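Local coordinates for NikO protein (Streptomyces tendae, PDB 4FQD) that acts as an enolpyruvyl transferase essential in nikkomycin biosynthesis, probably taking the enolpyruvyl group from phosphoenolpyruvate as its MurA relatives do, at residues A[44-49]-A[112-117]; A[60-65]-A[83-88]; A[100-103]-A[107-110]; A[142-147]-A[196-201]. The protein carries 4 engineered substitutions. All blocks are in the same frame, centred on the assembly; numbering follows the deposited sequence.

Contact 1 of 4, residues A[44-49]-A[112-117]; sequences AATASA and LPALVS
The methyl group of Ala114 pushes between Ala45 and Thr46, touching the methyls of both. Its CB lies 3.7 Å from CB of Ala45, a plain methyl-to-methyl overlap, and the same Ala114 CB stands 3.4 Å from the carbonyl O of Ala45. Thr46 closes the other flank with its methyl branch, CG2 reaching to 3.7 Å from Ala114 CB and 3.9 Å from Ala114 CA. This division of labour follows from the first torsion of Thr46: with chi1 at 73°, CG2 is trans to the carbonyl carbon and reaches across, while OG1 sits between the backbone N and the carbonyl carbon and bonds back to the carbonyl O of Ala43, three residues earlier in helix 34-44. The buried hydroxyl is thus satisfied, and the side chains meet methyl to methyl. Ala44 to Ala47 form a type I beta turn, closed by the bond from Ala47 N to Ala44 O (3.1 Å), which presents its two middle residues to the helix. Because only small groups intervene, the backbones come close, with the CA atoms of Thr46 and Ala114 4.5 Å apart. The turn leads from helix 34-44 into strand 50-54, and Arg118 bonds to the carbonyl of Ala47. Helix 112-118 is flanked by strand 121-124, against which Leu112 and Leu115 pack, and by helix 192-204, which Pro113 meets through Leu201 and Met202.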
loop_
_atom_site.group_PDB
_atom_site.type_symbol
_atom_site.label_atom_id
_atom_site.label_comp_id
_atom_site.label_asym_id
_atom_site.label_seq_id
_atom_site.Cartn_x
_atom_site.Cartn_y
_atom_site.Cartn_z
ATOM N N ALA A 44 25.393 25.991 0.273
ATOM C CA ALA A 44 26.648 26.689 0.528
ATOM C C ALA A 44 27.251 27.236 -0.762
ATOM O O ALA A 44 27.927 28.263 -0.756
ATOM C CB ALA A 44 27.634 25.764 1.222
ATOM N N ALA A 45 26.994 26.543 -1.867
ATOM C CA ALA A 45 27.540 26.929 -3.164
ATOM C C ALA A 45 26.948 28.243 -3.664
ATOM O O ALA A 45 27.520 28.898 -4.536
ATOM C CB ALA A 45 27.310 25.824 -4.181
ATOM N N THR A 46 25.801 28.622 -3.110
ATOM C CA THR A 46 25.128 29.851 -3.511
ATOM C C THR A 46 25.584 31.032 -2.663
ATOM O O THR A 46 25.342 32.188 -3.012
ATOM C CB THR A 46 23.601 29.722 -3.363
ATOM O OG1 THR A 46 23.252 29.743 -1.973
ATOM C CG2 THR A 46 23.106 28.429 -3.990
ATOM N N ALA A 47 26.250 30.737 -1.552
ATOM C CA ALA A 47 26.574 31.758 -0.562
ATOM C C ALA A 47 27.985 32.327 -0.701
ATOM O O ALA A 47 28.790 31.846 -1.499
ATOM C CB ALA A 47 26.365 31.212 0.844
ATOM N N SER A 48 28.266 33.359 0.088
ATOM C CA SER A 48 29.585 33.976 0.129
ATOM C C SER A 48 30.146 33.867 1.540
ATOM O O SER A 48 30.896 34.732 1.990
ATOM C CB SER A 48 29.501 35.447 -0.278
ATOM O OG SER A 48 28.827 35.601 -1.514
ATOM N N ALA A 49 29.771 32.799 2.234
ATOM C CA ALA A 49 30.184 32.595 3.615
ATOM C C ALA A 49 30.638 31.156 3.840
ATOM O O ALA A 49 30.136 30.237 3.196
ATOM C CB ALA A 49 29.044 32.941 4.557
ATOM N N LEU A 112 23.585 23.485 -9.808
ATOM C CA LEU A 112 23.068 24.282 -10.922
ATOM C C LEU A 112 22.441 25.632 -10.536
ATOM O O LEU A 112 22.678 26.630 -11.220
ATOM C CB LEU A 112 22.096 23.461 -11.777
ATOM C CG LEU A 112 22.701 22.285 -12.544
ATOM C CD1 LEU A 112 21.633 21.566 -13.354
ATOM C CD2 LEU A 112 23.832 22.761 -13.440
ATOM N N PRO A 113 21.627 25.672 -9.459
ATOM C CA PRO A 113 21.097 26.979 -9.053
ATOM C C PRO A 113 22.198 27.969 -8.679
ATOM O O PRO A 113 22.064 29.160 -8.949
ATOM C CB PRO A 113 20.258 26.643 -7.820
ATOM C CG PRO A 113 19.831 25.243 -8.037
ATOM C CD PRO A 113 20.998 24.576 -8.697
ATOM N N ALA A 114 23.269 27.476 -8.066
ATOM C CA ALA A 114 24.394 28.328 -7.695
ATOM C C ALA A 114 25.142 28.820 -8.930
ATOM O O ALA A 114 25.519 29.987 -9.013
ATOM C CB ALA A 114 25.338 27.583 -6.767
ATOM N N LEU A 115 25.350 27.919 -9.885
ATOM C CA LEU A 115 26.081 28.238 -11.106
ATOM C C LEU A 115 25.334 29.247 -11.973
ATOM O O LEU A 115 25.910 30.236 -12.425
ATOM C CB LEU A 115 26.351 26.964 -11.912
ATOM C CG LEU A 115 27.231 25.898 -11.255
ATOM C CD1 LEU A 115 27.257 24.631 -12.096
ATOM C CD2 LEU A 115 28.640 26.428 -11.039
ATOM N N VAL A 116 24.051 28.994 -12.200
ATOM C CA VAL A 116 23.256 29.827 -13.096
ATOM C C VAL A 116 22.994 31.211 -12.500
ATOM O O VAL A 116 22.739 32.171 -13.226
ATOM C CB VAL A 116 21.918 29.142 -13.474
ATOM C CG1 VAL A 116 20.888 29.319 -12.372
ATOM C CG2 VAL A 116 21.389 29.692 -14.787
ATOM N N SER A 117 23.073 31.313 -11.178
ATOM C CA SER A 117 22.791 32.568 -10.495
ATOM C C SER A 117 24.054 33.401 -10.322
ATOM O O SER A 117 23.989 34.620 -10.169
ATOM C CB SER A 117 22.152 32.301 -9.132
ATOM O OG SER A 117 21.963 33.505 -8.415
#

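Contact 2 of 4, residues A[60-65]-A[83-88]; sequences VETAVL and ETFTVD
Thr62 OG1 is hydrogen-bonded to the carbonyl O of Pro57, in the loop just before the helix, while its methyl branch goes to Phe85. With chi1 at -51°, CG2 is trans to the backbone N and rests over the centre of the Phe85 ring, 4.1 Å from its centroid and 12° off the ring normal, a CH-pi contact. The two side chains run alongside each other, pointing opposite ways, and the carbonyl O of Thr62 comes within 3.8 Å of Phe85 CZ. The carbonyl carbon of Leu65 lies near the ring plane, at its edge. On the opposite face CG1 of Val87, two residues on along the same strand, stands 3.6 Å above the plane but toward the rim, so the ring is sandwiched. Helix 60-71 covers the sheet in which strand 84-88 lies between strands 50-54 and 75-79, a beta-alpha-beta connection with the third strand inserted between its two parallel ones. A G1 beta bulge at Glu83 and Thr84, facing Asp79, starts the strand. Cutting Phe85 back to an alanine would probably open a gap between helix and strand and leave the Thr62 methyl without its aromatic partner. Tyr78 and Ile53, from the two flanking strands, also pack against Phe85.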
loop_
_atom_site.group_PDB
_atom_site.type_symbol
_atom_site.label_atom_id
_atom_site.label_comp_id
_atom_site.label_asym_id
_atom_site.label_seq_id
_atom_site.Cartn_x
_atom_site.Cartn_y
_atom_site.Cartn_z
ATOM N N VAL A 60 32.003 8.953 -1.068
ATOM C CA VAL A 60 32.372 9.442 -2.393
ATOM C C VAL A 60 31.898 10.874 -2.624
ATOM O O VAL A 60 32.645 11.706 -3.142
ATOM C CB VAL A 60 31.803 8.533 -3.502
ATOM C CG1 VAL A 60 32.144 9.086 -4.878
ATOM C CG2 VAL A 60 32.330 7.113 -3.345
ATOM N N GLU A 61 30.657 11.152 -2.230
ATOM C CA GLU A 61 30.055 12.471 -2.407
ATOM C C GLU A 61 30.904 13.578 -1.785
ATOM O O GLU A 61 31.119 14.622 -2.398
ATOM C CB GLU A 61 28.645 12.499 -1.811
ATOM C CG GLU A 61 27.646 11.584 -2.507
ATOM C CD GLU A 61 27.082 12.193 -3.776
ATOM O OE1 GLU A 61 27.127 13.432 -3.911
ATOM O OE2 GLU A 61 26.592 11.434 -4.639
ATOM N N THR A 62 31.386 13.337 -0.569
ATOM C CA THR A 62 32.190 14.320 0.150
ATOM C C THR A 62 33.470 14.660 -0.606
ATOM O O THR A 62 33.842 15.828 -0.725
ATOM C CB THR A 62 32.568 13.819 1.557
ATOM O OG1 THR A 62 31.392 13.372 2.242
ATOM C CG2 THR A 62 33.229 14.928 2.360
ATOM N N ALA A 63 34.137 13.631 -1.118
ATOM C CA ALA A 63 35.392 13.811 -1.838
ATOM C C ALA A 63 35.190 14.581 -3.139
ATOM O O ALA A 63 35.920 15.529 -3.425
ATOM C CB ALA A 63 36.045 12.463 -2.112
ATOM N N VAL A 64 34.192 14.174 -3.918
ATOM C CA VAL A 64 33.929 14.798 -5.211
ATOM C C VAL A 64 33.469 16.246 -5.062
ATOM O O VAL A 64 33.964 17.132 -5.760
ATOM C CB VAL A 64 32.890 14.005 -6.025
ATOM C CG1 VAL A 64 32.651 14.670 -7.373
ATOM C CG2 VAL A 64 33.351 12.568 -6.214
ATOM N N LEU A 65 32.526 16.480 -4.152
ATOM C CA LEU A 65 32.039 17.831 -3.881
ATOM C C LEU A 65 33.175 18.744 -3.440
ATOM O O LEU A 65 33.221 19.917 -3.807
ATOM C CB LEU A 65 30.942 17.812 -2.813
ATOM C CG LEU A 65 29.556 17.329 -3.246
ATOM C CD1 LEU A 65 28.617 17.264 -2.050
ATOM C CD2 LEU A 65 28.985 18.232 -4.327
ATOM N N GLU A 83 35.686 14.420 11.375
ATOM C CA GLU A 83 34.626 14.322 10.371
ATOM C C GLU A 83 33.946 15.660 10.103
ATOM O O GLU A 83 32.724 15.773 10.175
ATOM C CB GLU A 83 33.593 13.270 10.781
ATOM C CG GLU A 83 34.194 11.903 11.056
ATOM C CD GLU A 83 33.150 10.808 11.119
ATOM O OE1 GLU A 83 32.489 10.669 12.171
ATOM O OE2 GLU A 83 32.991 10.084 10.115
ATOM N N THR A 84 34.751 16.671 9.794
ATOM C CA THR A 84 34.241 18.017 9.574
ATOM C C THR A 84 34.539 18.506 8.161
ATOM O O THR A 84 35.689 18.503 7.721
ATOM C CB THR A 84 34.830 19.010 10.591
ATOM O OG1 THR A 84 34.470 18.606 11.918
ATOM C CG2 THR A 84 34.305 20.410 10.333
ATOM N N PHE A 85 33.494 18.925 7.456
ATOM C CA PHE A 85 33.630 19.431 6.099
ATOM C C PHE A 85 33.414 20.937 6.085
ATOM O O PHE A 85 32.325 21.418 6.399
ATOM C CB PHE A 85 32.609 18.759 5.179
ATOM C CG PHE A 85 32.920 18.897 3.715
ATOM C CD1 PHE A 85 34.207 19.185 3.288
ATOM C CD2 PHE A 85 31.924 18.744 2.767
ATOM C CE1 PHE A 85 34.494 19.311 1.941
ATOM C CE2 PHE A 85 32.202 18.871 1.418
ATOM C CZ PHE A 85 33.489 19.154 1.004
ATOM N N THR A 86 34.454 21.682 5.724
ATOM C CA THR A 86 34.358 23.135 5.653
ATOM C C THR A 86 34.467 23.630 4.214
ATOM O O THR A 86 35.482 23.422 3.550
ATOM C CB THR A 86 35.439 23.818 6.508
ATOM O OG1 THR A 86 35.288 23.423 7.877
ATOM C CG2 THR A 86 35.316 25.331 6.407
ATOM N N VAL A 87 33.412 24.283 3.739
ATOM C CA VAL A 87 33.381 24.808 2.379
ATOM C C VAL A 87 33.140 26.315 2.377
ATOM O O VAL A 87 32.613 26.870 3.341
ATOM C CB VAL A 87 32.285 24.127 1.537
ATOM C CG1 VAL A 87 32.589 22.645 1.360
ATOM C CG2 VAL A 87 30.923 24.328 2.181
ATOM N N ASP A 88 33.535 26.970 1.290
ATOM C CA ASP A 88 33.331 28.406 1.137
ATOM C C ASP A 88 33.298 28.764 -0.346
ATOM O O ASP A 88 34.294 28.612 -1.053
ATOM C CB ASP A 88 34.440 29.188 1.844
ATOM C CG ASP A 88 34.069 30.643 2.087
ATOM O OD1 ASP A 88 33.123 31.139 1.440
ATOM O OD2 ASP A 88 34.725 31.291 2.929
#

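Contact 3 of 4, residues A[100-103]-A[107-110]; sequences DLVG and GSLY. With SO4 (sulfate ion), chain C.
Where the chain leaves helix 99-102 and runs on through a short loop into the 3-10 segment 107-109, the CA atoms of Val102 and Ser108 come to within 6.0 Å of each other. Ser108 bridges the gap with its hydroxyl: OG lies 2.8 Å from the carbonyl O of Val102, in the last turn of the helix. The carbonyl of Ile105 is a second acceptor for the same hydroxyl, so which of the two receives its single proton remains unsettled. With chi1 at 62°, OG is tucked between the backbone N and the carbonyl carbon of Ser108, close over its own main chain. The hydroxyl is also covered from the side by the CG1 methyl of Val102, at 3.3 Å from OG, and this methyl lies 3.7 Å from Ser108 CB. The short loop so closed is the link between helix 99-102 and helix 112-118 in this inverse alpha/beta barrel, and helix 60-71 packs against both ends of the link, its Ile68 touching Leu101 and Ser108. At the far end of the segment, Tyr110 OH approaches O1 of a sulfate ion, probably from the crystallisation liquor, at 2.7 Å in a weak bond. A phenylalanine in place of Tyr110 would probably cost the sulfate this weak hydroxyl partner, with Ser193 and Lys197 still bonded to it. The ring of Tyr110 packs against Val38 and Ala42 of helix 34-44.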
loop_
_atom_site.group_PDB
_atom_site.type_symbol
_atom_site.label_atom_id
_atom_site.label_comp_id
_atom_site.label_asym_id
_atom_site.label_seq_id
_atom_site.Cartn_x
_atom_site.Cartn_y
_atom_site.Cartn_z
ATOM N N ASP A 100 33.782 15.015 -16.374
ATOM C CA ASP A 100 33.960 13.694 -15.787
ATOM C C ASP A 100 33.900 13.772 -14.269
ATOM O O ASP A 100 33.367 12.878 -13.615
ATOM C CB ASP A 100 35.289 13.080 -16.230
ATOM C CG ASP A 100 35.431 11.633 -15.799
ATOM O OD1 ASP A 100 34.393 10.974 -15.576
ATOM O OD2 ASP A 100 36.579 11.153 -15.687
ATOM N N LEU A 101 34.445 14.852 -13.721
ATOM C CA LEU A 101 34.437 15.076 -12.282
ATOM C C LEU A 101 33.019 15.292 -11.758
ATOM O O LEU A 101 32.616 14.689 -10.764
ATOM C CB LEU A 101 35.312 16.281 -11.936
ATOM C CG LEU A 101 35.256 16.766 -10.486
ATOM C CD1 LEU A 101 35.834 15.722 -9.544
ATOM C CD2 LEU A 101 35.984 18.091 -10.345
ATOM N N VAL A 102 32.270 16.155 -12.436
ATOM C CA VAL A 102 30.893 16.460 -12.055
ATOM C C VAL A 102 29.982 15.234 -12.156
ATOM O O VAL A 102 29.145 14.995 -11.284
ATOM C CB VAL A 102 30.320 17.614 -12.912
ATOM C CG1 VAL A 102 28.801 17.675 -12.806
ATOM C CG2 VAL A 102 30.948 18.941 -12.507
ATOM N N GLY A 103 30.162 14.451 -13.216
ATOM C CA GLY A 103 29.327 13.288 -13.458
ATOM C C GLY A 103 29.602 12.116 -12.534
ATOM O O GLY A 103 28.917 11.095 -12.599
ATOM N N GLY A 107 24.839 14.368 -6.662
ATOM C CA GLY A 107 24.645 15.582 -5.890
ATOM C C GLY A 107 25.100 16.855 -6.580
ATOM O O GLY A 107 24.757 17.957 -6.152
ATOM N N SER A 108 25.873 16.706 -7.651
ATOM C CA SER A 108 26.375 17.855 -8.396
ATOM C C SER A 108 25.250 18.568 -9.142
ATOM O O SER A 108 25.387 19.729 -9.528
ATOM C CB SER A 108 27.464 17.420 -9.378
ATOM O OG SER A 108 26.955 16.505 -10.332
ATOM N N LEU A 109 24.139 17.865 -9.338
ATOM C CA LEU A 109 22.982 18.417 -10.037
ATOM C C LEU A 109 22.386 19.616 -9.309
ATOM O O LEU A 109 21.815 20.510 -9.932
ATOM C CB LEU A 109 21.910 17.340 -10.224
ATOM C CG LEU A 109 22.192 16.261 -11.268
ATOM C CD1 LEU A 109 21.118 15.188 -11.232
ATOM C CD2 LEU A 109 22.277 16.882 -12.648
ATOM N N TYR A 110 22.521 19.632 -7.988
ATOM C CA TYR A 110 21.940 20.698 -7.180
ATOM C C TYR A 110 22.901 21.871 -7.002
ATOM O O TYR A 110 22.678 22.751 -6.170
ATOM C CB TYR A 110 21.475 20.152 -5.829
ATOM C CG TYR A 110 20.477 19.023 -5.966
ATOM C CD1 TYR A 110 19.181 19.267 -6.400
ATOM C CD2 TYR A 110 20.833 17.714 -5.672
ATOM C CE1 TYR A 110 18.267 18.243 -6.534
ATOM C CE2 TYR A 110 19.924 16.680 -5.803
ATOM C CZ TYR A 110 18.642 16.951 -6.235
ATOM O OH TYR A 110 17.732 15.929 -6.367
HETATM S S SO4 C . 16.843 13.034 -4.925
HETATM O O1 SO4 C . 16.386 14.369 -4.549
HETATM O O2 SO4 C . 18.303 13.015 -4.971
HETATM O O3 SO4 C . 16.374 12.069 -3.936
HETATM O O4 SO4 C . 16.307 12.687 -6.238
#

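Contact 4 of 4, residues A[142-147]-A[196-201]; sequences EHLLDV and VKTALL. With SO4 (sulfate ion), chain C.
Leu144 lies nearly perpendicular to Thr198, the leucine's branch point against the threonine hydroxyl, with CG 3.4 Å and CD1 3.6 Å from Thr198 OG1. That oxygen can face hydrocarbon because it is hydrogen-bonded to the carbonyl of Gly194, one turn earlier in its own helix. The torsion of Thr198 (chi1 -59°) turns OG1 back along the helix beside the backbone N and sends CG2 out toward Val147, whose CG1 it meets at 3.8 Å. CD1 of Leu144 also lies over one face of the His143 ring, toward the rim. The same CG1 of Val147 reaches the neighbouring helix at 3.6 Å from Ala199 N and 3.7 Å from Ala199 CB. Lys197 takes no part in this interface: its chain runs fully extended beyond CG and brings NZ to 3.0 Å from O1 of a bound sulfate. A salt bridge to Asp220 gives the ammonium group a second anionic partner. The axes of segments 142-147 and 196-201 are 28° from parallel and approach to 9.2 Å. This is near-parallel packing of two helices in the inverse barrel, the small Thr198 and Ala199 facing the larger Leu144 and Val147. On its outer side, helix 142-149 packs through Leu145 on strand 163-166, while helix 192-204 is backed by helix 219-231 at Val196 and Leu200 and by helix 34-44 at Leu201.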
loop_
_atom_site.group_PDB
_atom_site.type_symbol
_atom_site.label_atom_id
_atom_site.label_comp_id
_atom_site.label_asym_id
_atom_site.label_seq_id
_atom_site.Cartn_x
_atom_site.Cartn_y
_atom_site.Cartn_z
ATOM N N GLU A 142 15.293 16.132 -16.066
ATOM C CA GLU A 142 14.367 16.907 -16.869
ATOM C C GLU A 142 13.433 17.748 -15.988
ATOM O O GLU A 142 13.101 18.883 -16.331
ATOM C CB GLU A 142 13.612 15.961 -17.807
ATOM C CG GLU A 142 12.478 16.576 -18.569
ATOM C CD GLU A 142 11.186 16.427 -17.822
ATOM O OE1 GLU A 142 11.096 15.501 -16.989
ATOM O OE2 GLU A 142 10.271 17.243 -18.048
ATOM N N HIS A 143 13.040 17.200 -14.840
ATOM C CA HIS A 143 12.213 17.931 -13.879
ATOM C C HIS A 143 12.960 19.101 -13.239
ATOM O O HIS A 143 12.358 20.116 -12.887
ATOM C CB HIS A 143 11.683 16.992 -12.794
ATOM C CG HIS A 143 12.754 16.325 -11.987
ATOM N ND1 HIS A 143 13.676 15.463 -12.543
ATOM C CD2 HIS A 143 13.041 16.378 -10.665
ATOM C CE1 HIS A 143 14.487 15.021 -11.600
ATOM N NE2 HIS A 143 14.122 15.559 -10.449
ATOM N N LEU A 144 14.271 18.946 -13.081
ATOM C CA LEU A 144 15.119 20.010 -12.557
ATOM C C LEU A 144 15.125 21.209 -13.499
ATOM O O LEU A 144 15.063 22.359 -13.061
ATOM C CB LEU A 144 16.549 19.502 -12.360
ATOM C CG LEU A 144 16.979 19.153 -10.935
ATOM C CD1 LEU A 144 15.988 18.220 -10.275
ATOM C CD2 LEU A 144 18.366 18.535 -10.936
ATOM N N LEU A 145 15.197 20.930 -14.795
ATOM C CA LEU A 145 15.229 21.979 -15.806
ATOM C C LEU A 145 13.890 22.703 -15.899
ATOM O O LEU A 145 13.842 23.896 -16.196
ATOM C CB LEU A 145 15.613 21.398 -17.168
ATOM C CG LEU A 145 16.966 20.686 -17.231
ATOM C CD1 LEU A 145 17.209 20.112 -18.618
ATOM C CD2 LEU A 145 18.090 21.632 -16.834
ATOM N N ASP A 146 12.807 21.977 -15.642
ATOM C CA ASP A 146 11.473 22.566 -15.681
ATOM C C ASP A 146 11.265 23.525 -14.512
ATOM O O ASP A 146 10.616 24.559 -14.654
ATOM C CB ASP A 146 10.399 21.477 -15.667
ATOM C CG ASP A 146 9.001 22.038 -15.850
ATOM O OD1 ASP A 146 8.387 22.453 -14.844
ATOM O OD2 ASP A 146 8.516 22.064 -17.001
ATOM N N VAL A 147 11.820 23.172 -13.356
ATOM C CA VAL A 147 11.729 24.023 -12.175
ATOM C C VAL A 147 12.490 25.326 -12.387
ATOM O O VAL A 147 11.940 26.411 -12.199
ATOM C CB VAL A 147 12.277 23.316 -10.923
ATOM C CG1 VAL A 147 12.397 24.300 -9.770
ATOM C CG2 VAL A 147 11.385 22.144 -10.544
ATOM N N VAL A 196 11.765 20.077 -5.321
ATOM C CA VAL A 196 11.632 20.920 -4.138
ATOM C C VAL A 196 12.972 21.540 -3.760
ATOM O O VAL A 196 13.051 22.730 -3.458
ATOM C CB VAL A 196 11.078 20.124 -2.940
ATOM C CG1 VAL A 196 11.050 20.991 -1.689
ATOM C CG2 VAL A 196 9.690 19.589 -3.256
ATOM N N LYS A 197 14.021 20.723 -3.784
ATOM C CA LYS A 197 15.368 21.189 -3.477
ATOM C C LYS A 197 15.794 22.292 -4.438
ATOM O O LYS A 197 16.320 23.324 -4.021
ATOM C CB LYS A 197 16.361 20.030 -3.546
ATOM C CG LYS A 197 16.076 18.913 -2.558
ATOM C CD LYS A 197 16.991 17.724 -2.794
ATOM C CE LYS A 197 16.641 16.571 -1.869
ATOM N NZ LYS A 197 17.577 15.425 -2.031
ATOM N N THR A 198 15.555 22.067 -5.725
ATOM C CA THR A 198 15.918 23.029 -6.757
ATOM C C THR A 198 15.142 24.334 -6.601
ATOM O O THR A 198 15.724 25.418 -6.633
ATOM C CB THR A 198 15.670 22.460 -8.165
ATOM O OG1 THR A 198 16.446 21.268 -8.343
ATOM C CG2 THR A 198 16.059 23.476 -9.227
ATOM N N ALA A 199 13.828 24.219 -6.427
ATOM C CA ALA A 199 12.962 25.386 -6.287
ATOM C C ALA A 199 13.340 26.236 -5.079
ATOM O O ALA A 199 13.312 27.466 -5.145
ATOM C CB ALA A 199 11.509 24.960 -6.199
ATOM N N LEU A 200 13.688 25.577 -3.979
ATOM C CA LEU A 200 14.115 26.279 -2.775
ATOM C C LEU A 200 15.408 27.048 -3.017
ATOM O O LEU A 200 15.527 28.212 -2.635
ATOM C CB LEU A 200 14.297 25.301 -1.616
ATOM C CG LEU A 200 13.075 25.081 -0.729
ATOM C CD1 LEU A 200 13.347 23.975 0.271
ATOM C CD2 LEU A 200 12.711 26.370 -0.012
ATOM N N LEU A 201 16.370 26.388 -3.654
ATOM C CA LEU A 201 17.643 27.014 -3.984
ATOM C C LEU A 201 17.442 28.189 -4.934
ATOM O O LEU A 201 18.016 29.260 -4.738
ATOM C CB LEU A 201 18.601 25.992 -4.601
ATOM C CG LEU A 201 19.149 24.919 -3.658
ATOM C CD1 LEU A 201 19.912 23.859 -4.436
ATOM C CD2 LEU A 201 20.038 25.546 -2.596
HETATM S S SO4 C . 16.843 13.034 -4.925
HETATM O O1 SO4 C . 16.386 14.369 -4.549
HETATM O O2 SO4 C . 18.303 13.015 -4.971
HETATM O O3 SO4 C . 16.374 12.069 -3.936
HETATM O O4 SO4 C . 16.307 12.687 -6.238
#

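How the contacts relate
Contact 1 opens first along the chain, at 44-49, and closes last of the first three, when helix 112-118 returns. Within its loop lie contact 2, which closes helix 60-71 over strand 84-88, and then contact 3, a short loop between helix 99-102 and the 3-10 segment 107-109; these two follow one another without crossing. Contact 4 comes afterwards, in series, joining helices 142-149 and 192-204. Neighbours touch in space: Ala44 meets Val87, Val64 meets the carbonyl of Leu101, and Pro113 meets Leu201. Contacts 3 and 4 share the sulfate and adjoin through Tyr110 and helix 192-204, whereas contacts 2 and 4 remain apart, their centres about 23 Å distant.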